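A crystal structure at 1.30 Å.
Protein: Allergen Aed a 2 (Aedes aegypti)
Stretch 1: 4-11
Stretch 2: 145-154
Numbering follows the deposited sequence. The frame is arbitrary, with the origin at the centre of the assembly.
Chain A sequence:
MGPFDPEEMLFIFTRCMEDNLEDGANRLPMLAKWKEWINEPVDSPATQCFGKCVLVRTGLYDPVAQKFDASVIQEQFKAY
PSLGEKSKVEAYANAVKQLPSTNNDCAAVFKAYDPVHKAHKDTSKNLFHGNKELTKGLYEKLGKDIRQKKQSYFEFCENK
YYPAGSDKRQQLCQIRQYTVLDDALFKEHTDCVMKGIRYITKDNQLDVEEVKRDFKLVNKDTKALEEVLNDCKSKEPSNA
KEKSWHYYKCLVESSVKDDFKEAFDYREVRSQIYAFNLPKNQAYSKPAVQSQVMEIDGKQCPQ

Stretch 1, residues 4-11: FDPEEMLF
Stretch 2 (145-154) DIRQKKQSYF

Residues 4-11 enter a helix at Pro6 (phi/psi near -60/-40), while 145-154 run largely extended through Ile146 (-133/148) and Arg147 (-63/128), make a type II turn from Gln148 to Gln151, and begin a helix at Tyr153. Glu7 and Arg147 set the register, their CA atoms 6.7 Å apart. No direct hydrogen bond crosses the contact, which buries 316 Å² in all.

Direct contact is by van der Waals packing, much of it through the aliphatic parts of charged residues. Ile146, fully extended (t, t), points its CD1 at the start of the helix, 3.5 Å from Asp5 CG, 3.9 Å from Pro6 CD and 3.9 Å from Glu7 CB. Pro6 suits this first turn, where its missing N-H costs no helical hydrogen bond. Arg147 (chi1 t, chi2 -96°) lays CD 4.0 Å from Glu7 CG. Leu10 (t, p), one turn after Pro6, places CD2 3.7 Å from Arg147 NH2, at the guanidinium edge, and 4.2 Å from CG of Lys149 (m, t, p, t), so the lysine contributes its aliphatic stem.

Several polar groups are satisfied within their own stretch; both oxygens of the Glu7 carboxylate also bond elsewhere in the structure. Asp5 (chi1 p) caps the helix, Glu8 N donating to Asp5 OD1 at 2.8 Å; Asp5 N returns a bond to Glu8 OE1, also 2.8 Å. Arg147 NE donates to Gln151 O (2.8 Å), spanning the turn that Gln151 N closes onto Gln148 O (3.1 Å).

One water bridges the stretches, donating to Glu7 OE1 (2.8 Å) and hydrogen-bonded to Tyr153 OH (2.8 Å). Glu7 (t, m) bends its buried carboxylate toward this site, OE2 lying 3.7 Å from CE1 of Tyr153 (chi1 t, chi2 100°).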

ATOM      1  N   PHE A   4       2.684  -8.443  -8.119  1.00 12.19           N
ATOM      2  CA  PHE A   4       2.388  -7.080  -7.695  1.00 11.28           C
ATOM      3  C   PHE A   4       2.292  -6.170  -8.900  1.00 10.96           C
ATOM      4  O   PHE A   4       3.162  -6.199  -9.783  1.00 10.90           O
ATOM      5  CB  PHE A   4       3.486  -6.575  -6.764  1.00 12.14           C
ATOM      6  CG  PHE A   4       3.614  -7.354  -5.494  1.00 12.35           C
ATOM      7  CD1 PHE A   4       2.662  -7.233  -4.481  1.00 13.68           C
ATOM      8  CD2 PHE A   4       4.691  -8.211  -5.298  1.00 13.46           C
ATOM      9  CE1 PHE A   4       2.792  -7.954  -3.298  1.00 14.79           C
ATOM     10  CE2 PHE A   4       4.822  -8.927  -4.119  1.00 14.37           C
ATOM     11  CZ  PHE A   4       3.874  -8.803  -3.119  1.00 14.98           C
ATOM     12  N   ASP A   5       1.243  -5.346  -8.934  1.00 10.30           N
ATOM     13  CA  ASP A   5       1.102  -4.386 -10.007  1.00 10.51           C
ATOM     14  C   ASP A   5       1.895  -3.111  -9.681  1.00  9.92           C
ATOM     15  O   ASP A   5       2.511  -3.024  -8.610  1.00  9.58           O
ATOM     16  CB  ASP A   5      -0.387  -4.138 -10.353  1.00 10.15           C
ATOM     17  CG  ASP A   5      -1.149  -3.342  -9.287  1.00 10.50           C
ATOM     18  OD1 ASP A   5      -0.530  -2.566  -8.535  1.00 10.95           O
ATOM     19  OD2 ASP A   5      -2.395  -3.481  -9.247  1.00 11.75           O
ATOM     20  N   PRO A   6       1.950  -2.149 -10.612  1.00 10.17           N
ATOM     21  CA  PRO A   6       2.758  -0.956 -10.334  1.00 10.08           C
ATOM     22  C   PRO A   6       2.380  -0.180  -9.074  1.00  9.72           C
ATOM     23  O   PRO A   6       3.269   0.332  -8.380  1.00  9.62           O
ATOM     24  CB  PRO A   6       2.564  -0.105 -11.587  1.00 10.86           C
ATOM     25  CG  PRO A   6       2.359  -1.133 -12.661  1.00 10.57           C
ATOM     26  CD  PRO A   6       1.457  -2.147 -12.003  1.00 10.39           C
ATOM     27  N   GLU A   7       1.079  -0.087  -8.791  1.00  9.48           N
ATOM     28  CA  GLU A   7       0.584   0.598  -7.601  1.00  9.07           C
ATOM     29  C   GLU A   7       1.016  -0.140  -6.342  1.00  8.52           C
ATOM     30  O   GLU A   7       1.378   0.475  -5.332  1.00  8.36           O
ATOM     31  CB  GLU A   7      -0.940   0.708  -7.661  1.00  9.12           C
ATOM     32  CG  GLU A   7      -1.573   1.422  -6.463  1.00  9.02           C
ATOM     33  CD  GLU A   7      -1.746   0.534  -5.229  1.00  9.11           C
ATOM     34  OE1 GLU A   7      -1.842  -0.703  -5.364  1.00  9.47           O
ATOM     35  OE2 GLU A   7      -1.852   1.089  -4.113  1.00  9.65           O
ATOM     36  N   GLU A   8       0.978  -1.465  -6.402  1.00  8.81           N
ATOM     37  CA  GLU A   8       1.343  -2.273  -5.248  1.00  9.22           C
ATOM     38  C   GLU A   8       2.820  -2.129  -4.909  1.00  8.99           C
ATOM     39  O   GLU A   8       3.184  -2.072  -3.737  1.00  9.11           O
ATOM     40  CB  GLU A   8       0.946  -3.733  -5.447  1.00  9.95           C
ATOM     41  CG  GLU A   8      -0.567  -3.930  -5.397  1.00 10.44           C
ATOM     42  CD  GLU A   8      -1.017  -5.315  -5.795  1.00 12.10           C
ATOM     43  OE1 GLU A   8      -0.585  -5.806  -6.859  1.00 11.82           O
ATOM     44  OE2 GLU A   8      -1.848  -5.907  -5.075  1.00 15.91           O
ATOM     45  N   MET A   9       3.670  -2.060  -5.935  1.00  9.21           N
ATOM     46  CA  MET A   9       5.094  -1.827  -5.703  1.00  8.93           C
ATOM     47  C   MET A   9       5.359  -0.400  -5.245  1.00  9.01           C
ATOM     48  O   MET A   9       6.172  -0.180  -4.353  1.00  8.86           O
ATOM     49  CB  MET A   9       5.939  -2.193  -6.926  1.00  9.33           C
ATOM     50  CG  MET A   9       5.892  -3.674  -7.261  1.00 10.41           C
ATOM     51  SD  MET A   9       6.281  -4.776  -5.865  1.00 11.78           S
ATOM     52  CE  MET A   9       7.837  -4.125  -5.297  1.00 12.86           C
ATOM     53  N   LEU A  10       4.635   0.562  -5.815  1.00  8.86           N
ATOM     54  CA  LEU A  10       4.785   1.943  -5.378  1.00  8.82           C
ATOM     55  C   LEU A  10       4.407   2.056  -3.898  1.00  8.54           C
ATOM     56  O   LEU A  10       5.084   2.735  -3.117  1.00  9.08           O
ATOM     57  CB  LEU A  10       3.934   2.896  -6.223  1.00  9.51           C
ATOM     58  CG  LEU A  10       4.085   4.387  -5.910  1.00 10.24           C
ATOM     59  CD1 LEU A  10       5.501   4.923  -6.219  1.00 10.96           C
ATOM     60  CD2 LEU A  10       3.033   5.159  -6.673  1.00 11.16           C
ATOM     61  N   PHE A  11       3.322   1.384  -3.504  1.00  8.49           N
ATOM     62  CA  PHE A  11       2.926   1.382  -2.107  1.00  8.43           C
ATOM     63  C   PHE A  11       4.045   0.822  -1.223  1.00  8.78           C
ATOM     64  O   PHE A  11       4.378   1.409  -0.196  1.00  8.97           O
ATOM     65  CB  PHE A  11       1.640   0.593  -1.890  1.00  9.02           C
ATOM     66  CG  PHE A  11       1.209   0.589  -0.465  1.00  9.84           C
ATOM     67  CD1 PHE A  11       0.557   1.694   0.076  1.00 10.83           C
ATOM     68  CD2 PHE A  11       1.507  -0.484   0.359  1.00 11.17           C
ATOM     69  CE1 PHE A  11       0.192   1.718   1.421  1.00 11.93           C
ATOM     70  CE2 PHE A  11       1.143  -0.475   1.702  1.00 12.15           C
ATOM     71  CZ  PHE A  11       0.482   0.631   2.232  1.00 11.81           C
ATOM     72  N   ASP A 145      -8.450   1.334 -14.668  1.00 13.06           N
ATOM     73  CA  ASP A 145      -8.533   0.084 -13.929  1.00 12.99           C
ATOM     74  C   ASP A 145      -7.506  -0.088 -12.810  1.00 12.26           C
ATOM     75  O   ASP A 145      -7.570  -1.064 -12.066  1.00 13.11           O
ATOM     76  CB  ASP A 145      -8.480  -1.116 -14.878  1.00 13.77           C
ATOM     77  CG  ASP A 145      -9.620  -1.117 -15.865  1.00 15.92           C
ATOM     78  OD1 ASP A 145     -10.756  -0.730 -15.501  1.00 18.33           O
ATOM     79  OD2 ASP A 145      -9.376  -1.489 -17.019  1.00 18.46           O
ATOM     80  N   ILE A 146      -6.581   0.863 -12.692  1.00 11.57           N
ATOM     81  CA  ILE A 146      -5.624   0.871 -11.591  1.00 10.95           C
ATOM     82  C   ILE A 146      -5.586   2.284 -11.024  1.00 10.10           C
ATOM     83  O   ILE A 146      -5.760   3.260 -11.754  1.00 10.02           O
ATOM     84  CB  ILE A 146      -4.208   0.408 -12.048  1.00 11.45           C
ATOM     85  CG1 ILE A 146      -3.320   0.078 -10.840  1.00 11.12           C
ATOM     86  CG2 ILE A 146      -3.569   1.449 -12.961  1.00 11.53           C
ATOM     87  CD1 ILE A 146      -1.960  -0.493 -11.204  1.00 11.34           C
ATOM     88  N   ARG A 147      -5.351   2.396  -9.722  1.00  9.69           N
ATOM     89  CA  ARG A 147      -5.105   3.714  -9.167  1.00  9.41           C
ATOM     90  C   ARG A 147      -3.824   4.272  -9.815  1.00  9.42           C
ATOM     91  O   ARG A 147      -2.769   3.617  -9.828  1.00  9.12           O
ATOM     92  CB  ARG A 147      -4.963   3.638  -7.655  1.00  9.03           C
ATOM     93  CG  ARG A 147      -4.614   4.945  -6.978  1.00  8.71           C
ATOM     94  CD  ARG A 147      -3.117   5.084  -6.737  1.00  8.27           C
ATOM     95  NE  ARG A 147      -2.833   6.372  -6.111  1.00  8.01           N
ATOM     96  CZ  ARG A 147      -1.620   6.905  -6.003  1.00  6.82           C
ATOM     97  NH1 ARG A 147      -1.476   8.087  -5.420  1.00  8.10           N
ATOM     98  NH2 ARG A 147      -0.548   6.241  -6.455  1.00  8.49           N
ATOM     99  N   GLN A 148      -3.916   5.483 -10.350  1.00  9.68           N
ATOM    100  CA  GLN A 148      -2.813   6.125 -11.068  1.00 10.24           C
ATOM    101  C   GLN A 148      -1.957   6.934 -10.112  1.00 10.50           C
ATOM    102  O   GLN A 148      -2.391   7.299  -9.016  1.00  9.94           O
ATOM    103  CB  GLN A 148      -3.359   7.032 -12.175  1.00 10.56           C
ATOM    104  CG  GLN A 148      -4.096   6.300 -13.275  1.00 10.97           C
ATOM    105  CD  GLN A 148      -3.170   5.624 -14.265  1.00 11.08           C
ATOM    106  OE1 GLN A 148      -2.073   6.114 -14.554  1.00 12.24           O
ATOM    107  NE2 GLN A 148      -3.611   4.496 -14.798  1.00 11.71           N
ATOM    108  N   LYS A 149      -0.720   7.214 -10.506  1.00 10.68           N
ATOM    109  CA  LYS A 149       0.115   8.072  -9.681  1.00 11.54           C
ATOM    110  C   LYS A 149      -0.581   9.409  -9.461  1.00 10.51           C
ATOM    111  O   LYS A 149      -1.181   9.967 -10.380  1.00 10.26           O
ATOM    112  CB  LYS A 149       1.495   8.261 -10.316  1.00 11.75           C
ATOM    113  CG  LYS A 149       2.282   6.959 -10.405  1.00 14.00           C
ATOM    114  CD  LYS A 149       3.676   7.146 -10.982  1.00 15.23           C
ATOM    115  CE  LYS A 149       4.659   7.535  -9.904  1.00 18.85           C
ATOM    116  NZ  LYS A 149       6.036   7.519 -10.454  1.00 20.39           N
ATOM    117  N   LYS A 150      -0.506   9.896  -8.228  1.00  9.32           N
ATOM    118  CA  LYS A 150      -1.078  11.181  -7.814  1.00  9.67           C
ATOM    119  C   LYS A 150      -2.615  11.187  -7.782  1.00  8.91           C
ATOM    120  O   LYS A 150      -3.236  12.259  -7.703  1.00 10.98           O
ATOM    121  CB  LYS A 150      -0.535  12.346  -8.661  1.00 10.57           C
ATOM    122  CG  LYS A 150       0.996  12.447  -8.729  1.00 12.48           C
ATOM    123  CD  LYS A 150       1.635  12.831  -7.392  1.00 15.49           C
ATOM    124  CE  LYS A 150       1.323  14.278  -6.986  1.00 16.83           C
ATOM    125  NZ  LYS A 150       1.806  15.311  -7.958  1.00 17.61           N
ATOM    126  N   GLN A 151      -3.225  10.002  -7.805  1.00  8.51           N
ATOM    127  CA  GLN A 151      -4.682   9.892  -7.743  1.00  8.83           C
ATOM    128  C   GLN A 151      -5.134   9.433  -6.355  1.00  8.65           C
ATOM    129  O   GLN A 151      -4.646   8.443  -5.829  1.00  8.71           O
ATOM    130  CB  GLN A 151      -5.204   8.936  -8.818  1.00  9.13           C
ATOM    131  CG  GLN A 151      -6.724   8.820  -8.820  1.00  9.72           C
ATOM    132  CD  GLN A 151      -7.251   7.861  -9.865  1.00  9.19           C
ATOM    133  OE1 GLN A 151      -6.597   6.873 -10.220  1.00  9.84           O
ATOM    134  NE2 GLN A 151      -8.467   8.134 -10.346  1.00  9.60           N
ATOM    135  N   SER A 152      -6.081  10.153  -5.758  1.00  8.63           N
ATOM    136  CA  SER A 152      -6.719   9.659  -4.542  1.00  8.37           C
ATOM    137  C   SER A 152      -7.182   8.221  -4.738  1.00  8.30           C
ATOM    138  O   SER A 152      -7.859   7.919  -5.728  1.00  8.63           O
ATOM    139  CB  SER A 152      -7.938  10.514  -4.243  1.00  8.97           C
ATOM    140  OG  SER A 152      -8.754   9.896  -3.261  1.00  9.41           O
ATOM    141  N   TYR A 153      -6.842   7.325  -3.814  1.00  8.01           N
ATOM    142  CA  TYR A 153      -7.315   5.955  -3.958  1.00  8.34           C
ATOM    143  C   TYR A 153      -8.843   5.895  -3.870  1.00  8.37           C
ATOM    144  O   TYR A 153      -9.492   5.104  -4.548  1.00  8.76           O
ATOM    145  CB  TYR A 153      -6.669   4.983  -2.952  1.00  8.79           C
ATOM    146  CG  TYR A 153      -6.629   3.574  -3.510  1.00  8.56           C
ATOM    147  CD1 TYR A 153      -5.455   3.062  -4.061  1.00  9.06           C
ATOM    148  CD2 TYR A 153      -7.775   2.773  -3.549  1.00  9.27           C
ATOM    149  CE1 TYR A 153      -5.418   1.794  -4.619  1.00  8.90           C
ATOM    150  CE2 TYR A 153      -7.758   1.511  -4.102  1.00  8.45           C
ATOM    151  CZ  TYR A 153      -6.572   1.022  -4.643  1.00  8.49           C
ATOM    152  OH  TYR A 153      -6.540  -0.234  -5.207  1.00  9.76           O
ATOM    153  N   PHE A 154      -9.413   6.731  -3.006  1.00  8.77           N
ATOM    154  CA  PHE A 154     -10.868   6.800  -2.873  1.00  8.68           C
ATOM    155  C   PHE A 154     -11.512   7.187  -4.208  1.00  8.88           C
ATOM    156  O   PHE A 154     -12.503   6.582  -4.615  1.00  9.18           O
ATOM    157  CB  PHE A 154     -11.274   7.801  -1.782  1.00  9.02           C
ATOM    158  CG  PHE A 154     -11.010   7.336  -0.363  1.00  9.26           C
ATOM    159  CD1 PHE A 154     -12.030   7.424   0.582  1.00 10.15           C
ATOM    160  CD2 PHE A 154      -9.765   6.874   0.054  1.00 10.39           C
ATOM    161  CE1 PHE A 154     -11.828   7.033   1.897  1.00 11.47           C
ATOM    162  CE2 PHE A 154      -9.561   6.482   1.395  1.00  9.70           C
ATOM    163  CZ  PHE A 154     -10.596   6.568   2.313  1.00  9.92           C
TER
HETATM  164  O   HOH W   1      -4.243  -1.537  -4.228  1.00 20.83           O